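PDB 5Z69: DNA replication and repair protein RecF from Caldanaerobacter subterraneus subsp. tengcongensis, which probably binds ATP and single-stranded DNA as a recombination mediator in DNA repair, replication and the SOS response. Local coordinates for residues K210-S223 with T296-I308. Residues are numbered along the deposited sequence; the frame is centred on the assembly and turned at random.
Sequences KLKNSMSKFLMEIS and TAALCLKLSELEI
With CG anti to the backbone N (chi1 172°) and the chain extended beyond it, E307 reaches across to K217 and S214, while K217, bent at each torsion after chi1, folds back so that CE lies over the F218 ring and the amine beyond it meets E307. The two carboxylate oxygens are gripped differently: NZ of K217 takes the syn lone pair of E307 OE2 at 3.0 Å in a salt bridge, whereas in one of two conformers of S214, and so less certainly, its OG donates to E307 OE1 at 2.6 Å from above the carboxylate plane. A water also donates to OE1. Were E307 an alanine, the K217 amine would probably lose its counter-charge here, and S214 OG, in that conformer, its acceptor. The F218 ring is held between K217 CE over one face and L303 CB over the opposite one; L303 CB, in a CH-pi contact, stands 3.7 Å from the F218 centroid. F218 sits as a knob in the hole formed by C300, L303, S304 and E307. Such knobs-into-holes packing joins helices 186-222 and 291-313 within the RecF/RecN/SMC ATPase region, away from the nucleotide; the axes of 210-222 and 296-308 approach to 8.5 Å at 126°. S304 is a knob returned among L211, S214, M215 and F218; its OG donates to C300 O. Bent at chi3, M215 lays CE alongside L301 CB at 3.8 Å. Farther along, I222 CD1 meets T296 CG2 tip to tip, also 3.8 Å apart, and Y335 touches I222 from outside the pair.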
ATOM      1  N   LYS A 210     -15.396 -10.563   3.610  1.00 47.23           N
ATOM      2  CA  LYS A 210     -15.763 -11.979   3.619  1.00 41.92           C
ATOM      3  C   LYS A 210     -14.555 -12.863   3.379  1.00 35.65           C
ATOM      4  O   LYS A 210     -14.410 -13.904   4.014  1.00 43.38           O
ATOM      5  CB  LYS A 210     -16.834 -12.262   2.570  1.00 41.12           C
ATOM      6  CG  LYS A 210     -18.145 -11.616   2.894  1.00 47.49           C
ATOM      7  CD  LYS A 210     -19.130 -11.733   1.742  1.00 56.93           C
ATOM      8  CE  LYS A 210     -20.499 -11.218   2.155  1.00 53.70           C
ATOM      9  NZ  LYS A 210     -21.373 -10.989   0.985  1.00 58.63           N
ATOM     10  N   LEU A 211     -13.680 -12.440   2.468  1.00 41.00           N
ATOM     11  CA  LEU A 211     -12.483 -13.208   2.163  1.00 37.15           C
ATOM     12  C   LEU A 211     -11.629 -13.379   3.422  1.00 43.79           C
ATOM     13  O   LEU A 211     -11.193 -14.482   3.740  1.00 45.81           O
ATOM     14  CB  LEU A 211     -11.667 -12.532   1.051  1.00 30.99           C
ATOM     15  CG  LEU A 211     -10.401 -13.297   0.655  1.00 41.22           C
ATOM     16  CD1 LEU A 211     -10.821 -14.680   0.167  1.00 45.66           C
ATOM     17  CD2 LEU A 211      -9.576 -12.582  -0.416  1.00 41.38           C
ATOM     18  N   LYS A 212     -11.407 -12.290   4.147  1.00 47.36           N
ATOM     19  CA  LYS A 212     -10.582 -12.357   5.356  1.00 47.90           C
ATOM     20  C   LYS A 212     -11.198 -13.299   6.413  1.00 46.04           C
ATOM     21  O   LYS A 212     -10.509 -14.175   6.936  1.00 52.23           O
ATOM     22  CB  LYS A 212     -10.364 -10.947   5.918  1.00 54.22           C
ATOM     23  CG  LYS A 212      -9.249 -10.829   6.962  1.00 56.53           C
ATOM     24  CD  LYS A 212      -9.790 -10.922   8.370  1.00 62.56           C
ATOM     25  CE  LYS A 212     -10.790  -9.810   8.642  1.00 76.36           C
ATOM     26  NZ  LYS A 212     -12.188 -10.203   8.305  1.00 76.79           N
ATOM     27  N   ASN A 213     -12.489 -13.144   6.702  1.00 41.63           N
ATOM     28  CA  ASN A 213     -13.188 -14.048   7.627  1.00 49.45           C
ATOM     29  C   ASN A 213     -13.026 -15.525   7.289  1.00 61.07           C
ATOM     30  O   ASN A 213     -12.669 -16.336   8.143  1.00 60.03           O
ATOM     31  CB  ASN A 213     -14.691 -13.757   7.664  1.00 54.22           C
ATOM     32  CG  ASN A 213     -15.017 -12.361   8.134  1.00 66.11           C
ATOM     33  OD1 ASN A 213     -14.269 -11.755   8.902  1.00 65.27           O
ATOM     34  ND2 ASN A 213     -16.155 -11.840   7.678  1.00 71.55           N
ATOM     35  N   SER A 214     -13.326 -15.872   6.040  1.00 47.97           N
ATOM     36  CA  SER A 214     -13.271 -17.259   5.616  0.65 47.87           C
ATOM     37  C   SER A 214     -11.841 -17.782   5.595  1.00 45.98           C
ATOM     38  O   SER A 214     -11.582 -18.911   5.998  1.00 48.46           O
ATOM     39  CB  SER A 214     -13.910 -17.426   4.229  0.65 42.90           C
ATOM     40  OG  SER A 214     -13.993 -18.795   3.896  0.65 39.54           O
ATOM     41  N   MET A 215     -10.910 -16.964   5.126  1.00 44.17           N
ATOM     42  CA  MET A 215      -9.521 -17.395   5.071  1.00 53.13           C
ATOM     43  C   MET A 215      -8.916 -17.561   6.456  1.00 58.31           C
ATOM     44  O   MET A 215      -8.062 -18.422   6.649  1.00 60.32           O
ATOM     45  CB  MET A 215      -8.654 -16.405   4.303  1.00 53.57           C
ATOM     46  CG  MET A 215      -8.827 -16.375   2.823  1.00 51.83           C
ATOM     47  SD  MET A 215      -7.635 -15.180   2.194  1.00 46.72           S
ATOM     48  CE  MET A 215      -6.170 -16.145   2.012  1.00 49.23           C
ATOM     49  N   SER A 216      -9.318 -16.706   7.396  1.00 56.31           N
ATOM     50  CA  SER A 216      -8.826 -16.797   8.776  1.00 60.27           C
ATOM     51  C   SER A 216      -9.265 -18.105   9.398  1.00 60.17           C
ATOM     52  O   SER A 216      -8.530 -18.718  10.171  1.00 60.12           O
ATOM     53  CB  SER A 216      -9.328 -15.633   9.627  1.00 52.64           C
ATOM     54  OG  SER A 216      -8.670 -14.433   9.292  1.00 60.59           O
ATOM     55  N   LYS A 217     -10.481 -18.521   9.056  1.00 60.03           N
ATOM     56  CA  LYS A 217     -11.010 -19.786   9.524  1.00 55.46           C
ATOM     57  C   LYS A 217     -10.162 -20.935   8.971  1.00 61.59           C
ATOM     58  O   LYS A 217      -9.700 -21.784   9.722  1.00 67.41           O
ATOM     59  CB  LYS A 217     -12.483 -19.930   9.120  1.00 62.49           C
ATOM     60  CG  LYS A 217     -13.230 -21.113   9.736  1.00 60.97           C
ATOM     61  CD  LYS A 217     -13.148 -22.383   8.882  1.00 58.40           C
ATOM     62  CE  LYS A 217     -13.624 -22.144   7.450  1.00 58.22           C
ATOM     63  NZ  LYS A 217     -15.086 -21.858   7.338  1.00 58.11           N
ATOM     64  N   PHE A 218      -9.941 -20.956   7.659  1.00 65.77           N
ATOM     65  CA  PHE A 218      -9.198 -22.059   7.044  1.00 68.36           C
ATOM     66  C   PHE A 218      -7.731 -22.095   7.482  1.00 74.04           C
ATOM     67  O   PHE A 218      -7.193 -23.160   7.794  1.00 81.47           O
ATOM     68  CB  PHE A 218      -9.289 -21.983   5.513  1.00 55.65           C
ATOM     69  CG  PHE A 218     -10.622 -22.412   4.964  1.00 58.05           C
ATOM     70  CD1 PHE A 218     -11.022 -23.738   5.040  1.00 48.70           C
ATOM     71  CD2 PHE A 218     -11.475 -21.496   4.363  1.00 56.61           C
ATOM     72  CE1 PHE A 218     -12.248 -24.141   4.535  1.00 51.28           C
ATOM     73  CE2 PHE A 218     -12.704 -21.896   3.862  1.00 45.31           C
ATOM     74  CZ  PHE A 218     -13.089 -23.218   3.953  1.00 50.06           C
ATOM     75  N   LEU A 219      -7.095 -20.930   7.504  1.00 66.34           N
ATOM     76  CA  LEU A 219      -5.697 -20.815   7.903  1.00 71.61           C
ATOM     77  C   LEU A 219      -5.469 -21.297   9.338  1.00 75.94           C
ATOM     78  O   LEU A 219      -4.513 -22.025   9.615  1.00 74.30           O
ATOM     79  CB  LEU A 219      -5.226 -19.368   7.756  1.00 69.06           C
ATOM     80  CG  LEU A 219      -3.773 -19.096   8.131  1.00 68.01           C
ATOM     81  CD1 LEU A 219      -2.836 -19.835   7.186  1.00 68.96           C
ATOM     82  CD2 LEU A 219      -3.483 -17.605   8.129  1.00 63.54           C
ATOM     83  N   MET A 220      -6.360 -20.900  10.242  1.00 71.77           N
ATOM     84  CA  MET A 220      -6.206 -21.231  11.653  1.00 78.23           C
ATOM     85  C   MET A 220      -6.376 -22.729  11.880  1.00 84.89           C
ATOM     86  O   MET A 220      -5.960 -23.258  12.909  1.00 91.91           O
ATOM     87  CB  MET A 220      -7.210 -20.447  12.506  1.00 76.03           C
ATOM     88  CG  MET A 220      -6.859 -20.361  13.994  1.00 84.35           C
ATOM     89  SD  MET A 220      -5.233 -19.627  14.324  1.00102.67           S
ATOM     90  CE  MET A 220      -5.370 -19.230  16.067  1.00 98.01           C
ATOM     91  N   GLU A 221      -6.979 -23.410  10.910  1.00 80.77           N
ATOM     92  CA  GLU A 221      -7.262 -24.836  11.041  1.00 80.85           C
ATOM     93  C   GLU A 221      -6.096 -25.721  10.605  1.00 85.81           C
ATOM     94  O   GLU A 221      -5.880 -26.783  11.184  1.00 89.72           O
ATOM     95  CB  GLU A 221      -8.504 -25.223  10.229  1.00 86.58           C
ATOM     96  CG  GLU A 221      -9.816 -24.590  10.686  1.00 92.35           C
ATOM     97  CD  GLU A 221     -10.148 -24.884  12.132  1.00 98.47           C
ATOM     98  OE1 GLU A 221      -9.953 -26.041  12.566  1.00 93.54           O
ATOM     99  OE2 GLU A 221     -10.593 -23.951  12.837  1.00105.67           O
ATOM    100  N   ILE A 222      -5.351 -25.300   9.587  1.00 82.19           N
ATOM    101  CA  ILE A 222      -4.306 -26.158   9.031  1.00 82.70           C
ATOM    102  C   ILE A 222      -2.871 -25.679   9.286  1.00 83.45           C
ATOM    103  O   ILE A 222      -1.913 -26.403   9.008  1.00 83.85           O
ATOM    104  CB  ILE A 222      -4.487 -26.333   7.511  1.00 83.89           C
ATOM    105  CG1 ILE A 222      -4.381 -24.987   6.800  1.00 80.10           C
ATOM    106  CG2 ILE A 222      -5.827 -26.990   7.200  1.00 88.19           C
ATOM    107  CD1 ILE A 222      -4.394 -25.109   5.292  1.00 76.71           C
ATOM    108  N   SER A 223      -2.730 -24.463   9.803  0.58 82.17           N
ATOM    109  CA  SER A 223      -1.413 -23.896  10.072  0.58 81.53           C
ATOM    110  C   SER A 223      -1.363 -23.191  11.420  0.58 84.11           C
ATOM    111  O   SER A 223      -0.286 -22.844  11.907  0.58 86.53           O
ATOM    112  CB  SER A 223      -1.019 -22.918   8.965  0.58 78.20           C
ATOM    113  OG  SER A 223      -0.770 -23.598   7.750  0.58 76.14           O
ATOM    114  N   THR A 296       0.225 -22.642   1.200  1.00 57.86           N
ATOM    115  CA  THR A 296      -0.850 -22.824   2.158  1.00 63.52           C
ATOM    116  C   THR A 296      -1.864 -21.688   2.042  1.00 63.56           C
ATOM    117  O   THR A 296      -3.086 -21.916   2.029  1.00 56.66           O
ATOM    118  CB  THR A 296      -0.294 -22.901   3.591  1.00 58.36           C
ATOM    119  OG1 THR A 296       0.428 -24.127   3.750  1.00 58.63           O
ATOM    120  CG2 THR A 296      -1.421 -22.840   4.612  1.00 61.55           C
ATOM    121  N   ALA A 297      -1.341 -20.467   1.953  1.00 56.83           N
ATOM    122  CA  ALA A 297      -2.161 -19.270   1.811  1.00 55.04           C
ATOM    123  C   ALA A 297      -2.980 -19.298   0.518  1.00 46.91           C
ATOM    124  O   ALA A 297      -4.116 -18.847   0.500  1.00 49.06           O
ATOM    125  CB  ALA A 297      -1.293 -18.029   1.853  1.00 49.53           C
ATOM    126  N   ALA A 298      -2.384 -19.817  -0.550  1.00 42.72           N
ATOM    127  CA  ALA A 298      -3.073 -19.997  -1.822  1.00 45.41           C
ATOM    128  C   ALA A 298      -4.266 -20.932  -1.657  1.00 46.29           C
ATOM    129  O   ALA A 298      -5.350 -20.669  -2.181  1.00 53.69           O
ATOM    130  CB  ALA A 298      -2.129 -20.537  -2.860  1.00 42.61           C
ATOM    131  N   LEU A 299      -4.050 -22.020  -0.917  1.00 51.49           N
ATOM    132  CA  LEU A 299      -5.076 -23.027  -0.671  1.00 44.62           C
ATOM    133  C   LEU A 299      -6.262 -22.435   0.086  1.00 50.77           C
ATOM    134  O   LEU A 299      -7.422 -22.654  -0.282  1.00 40.09           O
ATOM    135  CB  LEU A 299      -4.483 -24.211   0.105  1.00 41.58           C
ATOM    136  CG  LEU A 299      -5.427 -25.346   0.512  1.00 46.79           C
ATOM    137  CD1 LEU A 299      -6.221 -25.816  -0.683  1.00 47.12           C
ATOM    138  CD2 LEU A 299      -4.670 -26.521   1.108  1.00 54.25           C
ATOM    139  N   CYS A 300      -5.956 -21.684   1.143  1.00 46.88           N
ATOM    140  CA  CYS A 300      -6.968 -21.016   1.959  1.00 41.38           C
ATOM    141  C   CYS A 300      -7.759 -19.987   1.151  1.00 42.07           C
ATOM    142  O   CYS A 300      -8.969 -19.848   1.314  1.00 46.10           O
ATOM    143  CB  CYS A 300      -6.310 -20.320   3.158  1.00 46.17           C
ATOM    144  SG  CYS A 300      -5.640 -21.437   4.423  1.00 65.63           S
ATOM    145  N   LEU A 301      -7.042 -19.237   0.319  1.00 39.79           N
ATOM    146  CA  LEU A 301      -7.652 -18.282  -0.593  1.00 47.57           C
ATOM    147  C   LEU A 301      -8.700 -18.962  -1.485  1.00 39.71           C
ATOM    148  O   LEU A 301      -9.818 -18.468  -1.637  1.00 36.67           O
ATOM    149  CB  LEU A 301      -6.572 -17.627  -1.451  1.00 42.23           C
ATOM    150  CG  LEU A 301      -7.045 -16.641  -2.510  1.00 42.39           C
ATOM    151  CD1 LEU A 301      -7.446 -15.325  -1.865  1.00 47.22           C
ATOM    152  CD2 LEU A 301      -5.971 -16.439  -3.573  1.00 44.66           C
ATOM    153  N   LYS A 302      -8.333 -20.108  -2.053  1.00 34.40           N
ATOM    154  CA  LYS A 302      -9.220 -20.818  -2.992  1.00 36.32           C
ATOM    155  C   LYS A 302     -10.349 -21.539  -2.249  1.00 46.25           C
ATOM    156  O   LYS A 302     -11.491 -21.577  -2.716  1.00 39.96           O
ATOM    157  CB  LYS A 302      -8.421 -21.807  -3.846  1.00 36.63           C
ATOM    158  CG  LYS A 302      -7.294 -21.172  -4.692  1.00 35.08           C
ATOM    159  CD  LYS A 302      -7.827 -20.242  -5.785  1.00 38.24           C
ATOM    160  CE  LYS A 302      -8.669 -21.051  -6.790  1.00 33.21           C
ATOM    161  NZ  LYS A 302      -9.193 -20.250  -7.956  1.00 29.85           N
ATOM    162  N   LEU A 303     -10.029 -22.110  -1.092  1.00 41.96           N
ATOM    163  CA  LEU A 303     -11.050 -22.707  -0.240  1.00 38.72           C
ATOM    164  C   LEU A 303     -12.103 -21.661   0.117  1.00 35.98           C
ATOM    165  O   LEU A 303     -13.289 -21.960   0.163  1.00 34.64           O
ATOM    166  CB  LEU A 303     -10.427 -23.305   1.029  1.00 47.80           C
ATOM    167  CG  LEU A 303      -9.683 -24.632   0.850  1.00 46.14           C
ATOM    168  CD1 LEU A 303      -9.076 -25.087   2.171  1.00 43.23           C
ATOM    169  CD2 LEU A 303     -10.615 -25.704   0.288  1.00 37.84           C
ATOM    170  N   SER A 304     -11.659 -20.428   0.325  1.00 34.80           N
ATOM    171  CA  SER A 304     -12.555 -19.316   0.638  1.00 37.77           C
ATOM    172  C   SER A 304     -13.384 -18.869  -0.562  1.00 40.06           C
ATOM    173  O   SER A 304     -14.555 -18.490  -0.422  1.00 36.28           O
ATOM    174  CB  SER A 304     -11.751 -18.133   1.171  1.00 38.55           C
ATOM    175  OG  SER A 304     -11.254 -18.427   2.456  1.00 49.01           O
ATOM    176  N   GLU A 305     -12.768 -18.897  -1.736  1.00 40.99           N
ATOM    177  CA  GLU A 305     -13.467 -18.584  -2.973  1.00 31.71           C
ATOM    178  C   GLU A 305     -14.654 -19.507  -3.087  1.00 25.22           C
ATOM    179  O   GLU A 305     -15.796 -19.079  -3.290  1.00 31.85           O
ATOM    180  CB  GLU A 305     -12.533 -18.742  -4.178  1.00 36.47           C
ATOM    181  CG  GLU A 305     -13.194 -18.417  -5.519  1.00 30.66           C
ATOM    182  CD  GLU A 305     -12.335 -18.811  -6.707  1.00 36.03           C
ATOM    183  OE1 GLU A 305     -11.087 -18.778  -6.579  1.00 32.10           O
ATOM    184  OE2 GLU A 305     -12.916 -19.157  -7.770  1.00 31.32           O
ATOM    185  N   LEU A 306     -14.376 -20.791  -2.921  1.00 32.32           N
ATOM    186  CA  LEU A 306     -15.400 -21.818  -2.972  1.00 28.84           C
ATOM    187  C   LEU A 306     -16.517 -21.562  -1.957  1.00 35.94           C
ATOM    188  O   LEU A 306     -17.701 -21.560  -2.293  1.00 31.36           O
ATOM    189  CB  LEU A 306     -14.752 -23.178  -2.731  1.00 30.36           C
ATOM    190  CG  LEU A 306     -15.698 -24.368  -2.577  1.00 37.13           C
ATOM    191  CD1 LEU A 306     -16.646 -24.463  -3.760  1.00 40.77           C
ATOM    192  CD2 LEU A 306     -14.885 -25.651  -2.410  1.00 31.32           C
ATOM    193  N   GLU A 307     -16.133 -21.346  -0.708  1.00 36.17           N
ATOM    194  CA  GLU A 307     -17.106 -21.122   0.349  1.00 45.12           C
ATOM    195  C   GLU A 307     -17.983 -19.891   0.084  1.00 35.90           C
ATOM    196  O   GLU A 307     -19.203 -19.958   0.184  1.00 33.81           O
ATOM    197  CB  GLU A 307     -16.386 -20.971   1.692  1.00 36.96           C
ATOM    198  CG  GLU A 307     -17.298 -20.535   2.811  1.00 36.71           C
ATOM    199  CD  GLU A 307     -16.580 -20.549   4.149  1.00 49.99           C
ATOM    200  OE1 GLU A 307     -16.402 -19.468   4.743  1.00 47.19           O
ATOM    201  OE2 GLU A 307     -16.176 -21.648   4.582  1.00 50.91           O
ATOM    202  N   ILE A 308     -17.353 -18.761  -0.230  1.00 33.70           N
ATOM    203  CA  ILE A 308     -18.107 -17.553  -0.540  1.00 31.38           C
ATOM    204  C   ILE A 308     -19.024 -17.772  -1.773  1.00 34.26           C
ATOM    205  O   ILE A 308     -20.182 -17.358  -1.786  1.00 31.92           O
ATOM    206  CB  ILE A 308     -17.142 -16.358  -0.759  1.00 36.96           C
ATOM    207  CG1 ILE A 308     -16.386 -16.066   0.544  1.00 40.39           C
ATOM    208  CG2 ILE A 308     -17.907 -15.113  -1.206  1.00 29.04           C
ATOM    209  CD1 ILE A 308     -15.258 -15.025   0.427  1.00 37.58           C
TER
HETATM  210  O   HOH W   1     -16.806 -18.828   7.469  1.00 64.81           O